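Long-range contact in lytic Polysaccharide Monooxygenase (Phytophthora infestans, PDB 6Z5Y), which probably cleaves pectin oxidatively as a secreted copper-dependent monooxygenase during plant infection, this chain holding its catalytic domain: residues 29-34 against 42-47. Residues are numbered along the deposited sequence; the frame is centred on the assembly and turned at random.
Sequences GGWDES and ATFKEL
The methyl group CG2 of Thr43 sits squarely over the six-membered ring of Trp31, in a CH-pi contact. Thr43 CG2 lies 3.6 Å from the centroid of the Trp31 six-membered ring, only 15° off the normal. No hydrogen bond crosses between 29-34 and 42-47; the contact is mainly apolar, with Thr43 OG1 packed against Ser34 CB. Thr43 CG2 is anti to the backbone N, which points the methyl at the indole. Thr43 OG1 turns away from the ring and bonds to Gly39 O, one turn earlier in the helix. Leu47 follows Thr43 by one helical turn. On the pyrrole side of the indole, Leu47 CD1 lies 3.7 Å from Trp31 NE1 and also touches Gly29 CA. At the far end of the indole, Trp31 CH2 reaches the helix backbone, 3.7 Å from Phe44 CA. Phe44 CB lies 3.9 Å from the same Trp31 CH2, and Phe44 CD2 lies at the edge of the Trp31 ring, in its plane.

Trp31 NE1 donates to Trp27 O, earlier in the same loop. Ser34 OG bonds to Trp31 O at 2.6 Å and closes the short turn back on itself. Arg154 bonds Ser34 OG and Trp31 O, and Trp161 of strand 158-170 meets the Trp31 ring edge-to-face.

The side chain of Trp31 is about 12 Å from that of the copper ligand His96. The loop after strand 21-23 folds back on helix 36-47 beside the five-stranded antiparallel sheet, with a buried tryptophan between helix and sheet, consistent with the beta-sandwich core of lytic polysaccharide monooxygenases.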
# COMPACT_ATOMS: atom_id res chain seq x y z
N GLY A 29 3.77 -10.92 -19.67
CA GLY A 29 5.02 -11.66 -19.48
C GLY A 29 4.81 -12.99 -18.79
O GLY A 29 3.67 -13.45 -18.63
N GLY A 30 5.91 -13.57 -18.32
CA GLY A 30 5.92 -14.98 -17.89
C GLY A 30 5.70 -15.16 -16.41
O GLY A 30 6.38 -15.98 -15.78
N TRP A 31 4.72 -14.46 -15.86
CA TRP A 31 4.39 -14.55 -14.42
C TRP A 31 4.20 -16.01 -13.98
O TRP A 31 4.83 -16.44 -13.00
CB TRP A 31 3.12 -13.77 -14.15
CG TRP A 31 3.21 -12.32 -14.52
CD1 TRP A 31 2.86 -11.72 -15.69
CD2 TRP A 31 3.68 -11.27 -13.68
NE1 TRP A 31 3.14 -10.38 -15.64
CE2 TRP A 31 3.63 -10.07 -14.41
CE3 TRP A 31 4.18 -11.25 -12.37
CZ2 TRP A 31 4.01 -8.85 -13.85
CZ3 TRP A 31 4.54 -10.04 -11.81
CH2 TRP A 31 4.46 -8.85 -12.55
N ASP A 32 3.41 -16.78 -14.72
CA ASP A 32 2.99 -18.13 -14.26
C ASP A 32 4.10 -19.15 -14.46
O ASP A 32 4.03 -20.18 -13.80
CB ASP A 32 1.72 -18.55 -14.98
CG ASP A 32 0.57 -17.73 -14.45
OD1 ASP A 32 0.72 -17.14 -13.38
OD2 ASP A 32 -0.45 -17.73 -15.09
N GLU A 33 5.08 -18.83 -15.29
CA GLU A 33 6.26 -19.70 -15.55
C GLU A 33 7.36 -19.48 -14.50
O GLU A 33 8.32 -20.24 -14.42
CB GLU A 33 6.82 -19.40 -16.94
CG GLU A 33 5.94 -19.98 -18.06
CD GLU A 33 4.58 -19.34 -18.24
OE1 GLU A 33 3.55 -20.06 -18.12
OE2 GLU A 33 4.55 -18.13 -18.50
N SER A 34 7.26 -18.41 -13.76
CA SER A 34 8.18 -18.12 -12.64
C SER A 34 7.79 -18.98 -11.44
O SER A 34 6.63 -19.45 -11.35
CB SER A 34 8.19 -16.65 -12.27
OG SER A 34 7.02 -16.33 -11.54
N ALA A 42 10.83 -10.92 -9.38
CA ALA A 42 11.81 -10.80 -10.48
C ALA A 42 11.09 -10.47 -11.79
O ALA A 42 11.60 -9.65 -12.59
CB ALA A 42 12.62 -12.08 -10.58
N THR A 43 9.91 -11.06 -12.01
CA THR A 43 9.10 -10.77 -13.21
C THR A 43 8.66 -9.30 -13.17
O THR A 43 8.79 -8.59 -14.15
CB THR A 43 7.91 -11.72 -13.31
OG1 THR A 43 8.37 -13.08 -13.36
CG2 THR A 43 7.08 -11.40 -14.54
N PHE A 44 8.21 -8.85 -12.01
CA PHE A 44 7.81 -7.44 -11.86
C PHE A 44 9.01 -6.53 -12.21
O PHE A 44 8.86 -5.56 -12.96
CB PHE A 44 7.30 -7.22 -10.43
CG PHE A 44 6.74 -5.85 -10.24
CD1 PHE A 44 7.55 -4.78 -9.94
CD2 PHE A 44 5.38 -5.65 -10.36
CE1 PHE A 44 7.01 -3.52 -9.79
CE2 PHE A 44 4.84 -4.39 -10.21
CZ PHE A 44 5.66 -3.33 -9.95
N LYS A 45 10.17 -6.83 -11.65
CA LYS A 45 11.37 -6.01 -11.90
C LYS A 45 11.72 -6.00 -13.39
O LYS A 45 12.09 -4.95 -13.93
CB LYS A 45 12.52 -6.53 -11.04
CG LYS A 45 13.80 -5.75 -11.28
CD LYS A 45 14.84 -6.10 -10.28
CE LYS A 45 16.12 -5.34 -10.56
NZ LYS A 45 17.21 -5.77 -9.66
N GLU A 46 11.62 -7.16 -14.04
CA GLU A 46 11.96 -7.30 -15.47
C GLU A 46 11.01 -6.47 -16.32
O GLU A 46 11.46 -5.83 -17.29
CB GLU A 46 11.86 -8.76 -15.94
CG GLU A 46 12.08 -8.93 -17.43
CD GLU A 46 12.00 -10.37 -17.92
OE1 GLU A 46 12.01 -11.31 -17.10
OE2 GLU A 46 11.92 -10.57 -19.14
N LEU A 47 9.73 -6.46 -16.00
CA LEU A 47 8.71 -5.85 -16.87
C LEU A 47 8.50 -4.38 -16.55
O LEU A 47 7.94 -3.67 -17.38
CB LEU A 47 7.42 -6.63 -16.72
CG LEU A 47 7.51 -8.06 -17.21
CD1 LEU A 47 6.16 -8.72 -17.07
CD2 LEU A 47 7.99 -8.09 -18.65